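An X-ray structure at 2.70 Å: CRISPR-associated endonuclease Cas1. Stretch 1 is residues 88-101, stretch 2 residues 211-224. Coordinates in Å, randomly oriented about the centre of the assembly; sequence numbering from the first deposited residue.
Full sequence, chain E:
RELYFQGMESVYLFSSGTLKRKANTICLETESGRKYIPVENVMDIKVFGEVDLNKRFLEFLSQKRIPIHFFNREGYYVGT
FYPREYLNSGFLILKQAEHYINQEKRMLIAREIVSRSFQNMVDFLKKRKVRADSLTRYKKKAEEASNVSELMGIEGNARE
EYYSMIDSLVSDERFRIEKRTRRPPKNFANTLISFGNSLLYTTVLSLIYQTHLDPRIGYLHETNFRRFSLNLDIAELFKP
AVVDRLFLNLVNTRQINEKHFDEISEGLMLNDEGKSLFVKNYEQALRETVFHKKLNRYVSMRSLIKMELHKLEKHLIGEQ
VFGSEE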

# COMPACT_ATOMS: atom_id res chain seq x y z
N ASN E 88 -14.10 -6.03 -1.24
CA ASN E 88 -12.99 -6.91 -0.88
C ASN E 88 -11.96 -6.89 -2.00
O ASN E 88 -12.28 -7.16 -3.16
N SER E 89 -10.71 -6.58 -1.65
CA SER E 89 -9.70 -6.31 -2.66
C SER E 89 -8.96 -7.57 -3.08
O SER E 89 -8.20 -7.54 -4.05
N GLY E 90 -9.18 -8.66 -2.35
CA GLY E 90 -8.51 -9.91 -2.64
C GLY E 90 -7.01 -9.85 -2.44
O GLY E 90 -6.27 -10.69 -2.94
N PHE E 91 -6.57 -8.84 -1.70
CA PHE E 91 -5.17 -8.66 -1.36
C PHE E 91 -4.62 -9.93 -0.70
O PHE E 91 -5.20 -10.45 0.26
N LEU E 92 -3.51 -10.42 -1.23
CA LEU E 92 -3.00 -11.75 -0.88
C LEU E 92 -1.93 -11.79 0.23
O LEU E 92 -1.33 -12.83 0.47
N ILE E 93 -1.68 -10.65 0.87
CA ILE E 93 -0.59 -10.55 1.84
C ILE E 93 -0.64 -11.65 2.92
O ILE E 93 0.40 -12.23 3.25
N LEU E 94 -1.82 -11.96 3.44
CA LEU E 94 -1.95 -12.98 4.47
C LEU E 94 -1.68 -14.36 3.92
O LEU E 94 -1.06 -15.20 4.58
N LYS E 95 -2.16 -14.62 2.70
CA LYS E 95 -1.94 -15.92 2.09
C LYS E 95 -0.45 -16.10 1.84
O LYS E 95 0.09 -17.19 2.04
N GLN E 96 0.20 -15.01 1.44
CA GLN E 96 1.63 -15.00 1.16
C GLN E 96 2.48 -15.32 2.39
O GLN E 96 3.41 -16.13 2.31
N ALA E 97 2.17 -14.68 3.51
CA ALA E 97 2.90 -14.94 4.76
C ALA E 97 2.69 -16.39 5.14
O ALA E 97 3.64 -17.11 5.51
N GLU E 98 1.44 -16.82 5.02
CA GLU E 98 1.12 -18.21 5.27
C GLU E 98 1.92 -19.15 4.34
O GLU E 98 2.39 -20.17 4.81
N HIS E 99 2.15 -18.85 3.05
CA HIS E 99 2.94 -19.87 2.37
C HIS E 99 4.44 -19.64 2.59
O HIS E 99 5.25 -20.48 2.19
N TYR E 100 4.81 -18.52 3.20
CA TYR E 100 6.21 -18.35 3.51
C TYR E 100 6.66 -19.08 4.80
O TYR E 100 7.70 -19.74 4.80
N ILE E 101 5.89 -18.97 5.87
CA ILE E 101 6.32 -19.49 7.17
C ILE E 101 6.14 -21.00 7.25
O ILE E 101 6.69 -21.66 8.14
N THR E 211 -1.24 -6.17 -9.49
CA THR E 211 -1.91 -7.40 -9.04
C THR E 211 -2.36 -7.32 -7.58
O THR E 211 -2.31 -6.27 -6.95
N HIS E 212 -2.83 -8.46 -7.08
CA HIS E 212 -3.25 -8.58 -5.69
C HIS E 212 -2.11 -9.09 -4.81
O HIS E 212 -2.29 -9.34 -3.62
N LEU E 213 -0.93 -9.26 -5.42
CA LEU E 213 0.26 -9.73 -4.71
C LEU E 213 0.97 -8.59 -4.01
O LEU E 213 0.93 -7.45 -4.47
N ASP E 214 1.62 -8.89 -2.89
CA ASP E 214 2.54 -7.95 -2.27
C ASP E 214 3.98 -8.35 -2.60
O ASP E 214 4.39 -9.49 -2.36
N PRO E 215 4.74 -7.40 -3.16
CA PRO E 215 6.13 -7.57 -3.63
C PRO E 215 7.15 -7.76 -2.50
O PRO E 215 8.27 -8.18 -2.78
N ARG E 216 6.77 -7.45 -1.26
CA ARG E 216 7.72 -7.50 -0.15
C ARG E 216 7.95 -8.90 0.40
O ARG E 216 8.87 -9.12 1.18
N ILE E 217 7.12 -9.86 -0.00
CA ILE E 217 7.34 -11.24 0.41
C ILE E 217 7.70 -12.12 -0.78
O ILE E 217 6.88 -12.33 -1.66
N GLY E 218 8.93 -12.61 -0.79
CA GLY E 218 9.38 -13.59 -1.78
C GLY E 218 9.52 -15.00 -1.22
O GLY E 218 9.23 -15.24 -0.05
N TYR E 219 9.98 -15.93 -2.05
CA TYR E 219 9.99 -17.35 -1.70
C TYR E 219 11.35 -18.00 -1.94
O TYR E 219 11.95 -18.55 -1.00
N LEU E 220 11.82 -17.98 -3.18
CA LEU E 220 13.17 -18.42 -3.48
C LEU E 220 14.18 -17.54 -2.74
O LEU E 220 15.11 -18.04 -2.10
N HIS E 221 14.00 -16.23 -2.83
CA HIS E 221 14.78 -15.29 -2.03
C HIS E 221 14.22 -15.21 -0.62
O HIS E 221 13.01 -15.26 -0.41
N GLU E 222 15.12 -15.09 0.35
CA GLU E 222 14.71 -14.93 1.74
C GLU E 222 13.93 -13.62 1.90
O GLU E 222 14.33 -12.59 1.37
N THR E 223 12.84 -13.65 2.65
CA THR E 223 12.15 -12.40 2.91
C THR E 223 12.81 -11.83 4.16
O THR E 223 12.64 -12.33 5.26
N ASN E 224 13.55 -10.76 3.93
CA ASN E 224 14.45 -10.16 4.91
C ASN E 224 14.28 -8.66 4.78
O ASN E 224 13.26 -8.21 4.26

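Packing of residues 88-101 against residues 211-224 in Cas1, where a loop leading into a helix that begins at Ile-93 lies along an irregular segment and 822 Å² is buried, both sides summed. At the loop end the backbone makes the first link: Leu-92 N, at the N-cap position, donates to His-212 O (2.9 Å), while Leu-92 O accepts from Gln-96 N (2.8 Å) inside the helix. The Leu-92 side chain (m, t) points toward the other stretch and sets Leu-92 CD1 against Leu-213 CD2 at 3.9 Å. His-212 (chi1 m) also points toward its partner; Ser-89 O lies over one face of its ring, 3.1 Å from His-212 CD2, and does not hydrogen-bond to His-212 NE2. The CA-to-CB bond of Phe-91 (chi1 t) points away, yet its ring returns edge-on, with Phe-91 CD1 3.3 Å from His-212 O and Phe-91 CZ 3.6 Å from Asp-214 OD2.

Gln-96 (m, t, chi3 -104°) is the polar centre of the contact. Its amide pairs with the backbone of a single residue: Asp-214 N donates to Gln-96 OE1 (2.7 Å, nearly linear at 175°), and Gln-96 NE2 donates to Asp-214 O (2.8 Å). Both ends of the amide are thus satisfied, as are the backbone N and O of Asp-214, which opens a type I turn running to Ile-217. The Asp-214 carboxylate (chi1 t) is occupied within its own stretch: Asp-214 OD1 accepts from Arg-216 N (2.8 Å) and Arg-216 NE (3.0 Å), and Asp-214 OD2 forms a salt bridge with Arg-216 NH2 (2.6 Å). Asp-214 CB meets Ile-93 CD1 at 3.6 Å.

Beside this polar pair, Ile-93 (t, p) brings Ile-93 CD1 to 3.6 Å from Ile-217 CD1. Ile-217 (m, t) points toward the helix; Ile-217 CD1 also reaches Ala-97 CB (4.3 Å), while Ile-217 CG2 lies 4.2 Å from Tyr-100 CB.

Two tyrosines complete the polar network farther along. Tyr-219 (chi1 m) sends its hydroxyl to the helix backbone, Tyr-219 OH donating to Gln-96 O at 3.1 Å. The Tyr-219 ring edge runs beside His-99 and Tyr-100, with Tyr-219 CE1 4.1 Å from Tyr-100 CB. Tyr-100 (chi1 t) reaches the other way, and Tyr-100 OH accepts from Thr-223 N at 2.9 Å. Thr-223 CB sits over one face of the Tyr-100 ring, 4.1 Å from its centroid, a CH-pi contact, while Gly-218 O approaches the ring edge, 3.0 Å from Tyr-100 CD1. Thr-223 OG1 (chi1 m) accepts from Gly-218 N at 3.0 Å.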

# COMPACT_ATOMS: atom_id res chain seq x y z
CB ASN E 88 -13.49 -8.34 -0.62
CG ASN E 88 -12.38 -9.28 -0.15
OD1 ASN E 88 -11.20 -9.09 -0.45
ND2 ASN E 88 -12.77 -10.31 0.60
CB SER E 89 -8.69 -5.28 -2.14
OG SER E 89 -7.84 -5.88 -1.18
CB PHE E 91 -5.02 -7.43 -0.46
CG PHE E 91 -3.61 -7.02 -0.22
CD1 PHE E 91 -2.66 -7.14 -1.22
CD2 PHE E 91 -3.24 -6.45 0.98
CE1 PHE E 91 -1.35 -6.75 -1.01
CE2 PHE E 91 -1.93 -6.05 1.20
CZ PHE E 91 -0.99 -6.20 0.21
CB LEU E 92 -2.45 -12.41 -2.14
CG LEU E 92 -3.53 -12.65 -3.19
CD1 LEU E 92 -2.89 -12.99 -4.53
CD2 LEU E 92 -4.48 -13.76 -2.74
CB ILE E 93 -0.58 -9.13 2.49
CG1 ILE E 93 0.66 -8.96 3.37
CG2 ILE E 93 -1.86 -8.84 3.26
CD1 ILE E 93 1.95 -9.00 2.60
CB LEU E 94 -3.33 -12.93 5.12
CG LEU E 94 -3.67 -11.61 5.82
CD1 LEU E 94 -5.02 -11.69 6.51
CD2 LEU E 94 -2.58 -11.19 6.80
CB LYS E 95 -2.72 -16.07 0.79
CG LYS E 95 -4.23 -15.95 0.93
CD LYS E 95 -4.81 -17.01 1.84
CE LYS E 95 -4.82 -18.36 1.16
NZ LYS E 95 -5.51 -19.39 1.98
CB GLN E 96 2.06 -13.65 0.57
CG GLN E 96 1.70 -13.47 -0.90
CD GLN E 96 2.14 -12.13 -1.46
OE1 GLN E 96 1.32 -11.24 -1.66
NE2 GLN E 96 3.43 -12.00 -1.74
CB ALA E 97 2.43 -14.03 5.86
CB GLU E 98 -0.38 -18.45 5.13
CG GLU E 98 -0.79 -19.92 5.06
CD GLU E 98 -2.20 -20.11 4.53
OE1 GLU E 98 -3.05 -19.21 4.75
OE2 GLU E 98 -2.45 -21.14 3.88
CB HIS E 99 2.68 -20.02 0.87
CG HIS E 99 1.25 -20.25 0.51
ND1 HIS E 99 0.34 -20.80 1.40
CD2 HIS E 99 0.66 -20.36 -0.71
CE1 HIS E 99 -0.81 -20.98 0.78
NE2 HIS E 99 -0.63 -20.74 -0.51
CB TYR E 100 6.55 -16.87 3.62
CG TYR E 100 8.04 -16.63 3.77
CD1 TYR E 100 8.87 -16.57 2.66
CD2 TYR E 100 8.62 -16.48 5.03
CE1 TYR E 100 10.22 -16.35 2.79
CE2 TYR E 100 9.98 -16.26 5.17
CZ TYR E 100 10.77 -16.20 4.05
OH TYR E 100 12.12 -15.99 4.17
CB ILE E 101 5.57 -18.83 8.33
CG1 ILE E 101 4.10 -19.26 8.33
CG2 ILE E 101 5.71 -17.32 8.27
CD1 ILE E 101 3.31 -18.72 9.48
CB THR E 211 -1.01 -8.65 -9.16
OG1 THR E 211 0.02 -8.60 -8.16
CG2 THR E 211 -0.41 -8.75 -10.55
CB HIS E 212 -4.45 -9.53 -5.57
CG HIS E 212 -5.68 -9.03 -6.25
ND1 HIS E 212 -6.55 -9.86 -6.92
CD2 HIS E 212 -6.20 -7.78 -6.36
CE1 HIS E 212 -7.55 -9.15 -7.42
NE2 HIS E 212 -7.36 -7.89 -7.10
CB LEU E 213 1.22 -10.44 -5.66
CG LEU E 213 0.74 -11.76 -6.28
CD1 LEU E 213 1.46 -12.02 -7.61
CD2 LEU E 213 0.98 -12.90 -5.31
CB ASP E 214 2.35 -7.87 -0.76
CG ASP E 214 3.15 -6.74 -0.14
OD1 ASP E 214 4.38 -6.87 -0.02
OD2 ASP E 214 2.54 -5.71 0.23
CB PRO E 215 6.39 -6.26 -4.37
CG PRO E 215 5.54 -5.27 -3.67
CD PRO E 215 4.29 -6.01 -3.29
CB ARG E 216 7.28 -6.57 0.97
CG ARG E 216 7.45 -5.12 0.58
CD ARG E 216 6.72 -4.19 1.50
NE ARG E 216 5.28 -4.38 1.46
CZ ARG E 216 4.42 -3.52 1.99
NH1 ARG E 216 4.86 -2.41 2.56
NH2 ARG E 216 3.11 -3.76 1.93
CB ILE E 217 6.09 -11.82 1.12
CG1 ILE E 217 5.77 -11.02 2.38
CG2 ILE E 217 6.30 -13.28 1.45
CD1 ILE E 217 4.53 -11.49 3.10
CB TYR E 219 8.88 -18.07 -2.46
CG TYR E 219 7.54 -17.54 -2.02
CD1 TYR E 219 7.00 -17.92 -0.80
CD2 TYR E 219 6.86 -16.59 -2.77
CE1 TYR E 219 5.79 -17.41 -0.36
CE2 TYR E 219 5.66 -16.07 -2.34
CZ TYR E 219 5.13 -16.49 -1.13
OH TYR E 219 3.93 -15.97 -0.70
CB LEU E 220 13.44 -18.39 -4.99
CG LEU E 220 14.83 -18.93 -5.37
CD1 LEU E 220 15.00 -20.35 -4.84
CD2 LEU E 220 15.10 -18.85 -6.88
CB HIS E 221 14.79 -13.90 -2.67
CG HIS E 221 15.47 -13.86 -4.00
ND1 HIS E 221 14.92 -14.38 -5.14
CD2 HIS E 221 16.70 -13.40 -4.35
CE1 HIS E 221 15.75 -14.22 -6.15
NE2 HIS E 221 16.84 -13.63 -5.70
CB GLU E 222 15.94 -14.95 2.66
CG GLU E 222 15.61 -15.16 4.13
CD GLU E 222 16.80 -14.90 5.04
OE1 GLU E 222 16.83 -13.85 5.70
OE2 GLU E 222 17.71 -15.76 5.10
CB THR E 223 10.63 -12.58 3.12
OG1 THR E 223 10.04 -13.12 1.93
CG2 THR E 223 9.96 -11.24 3.44
CB ASN E 224 15.91 -10.60 4.73
CG ASN E 224 16.43 -10.36 3.33
OD1 ASN E 224 15.88 -9.57 2.57
ND2 ASN E 224 17.52 -11.04 2.98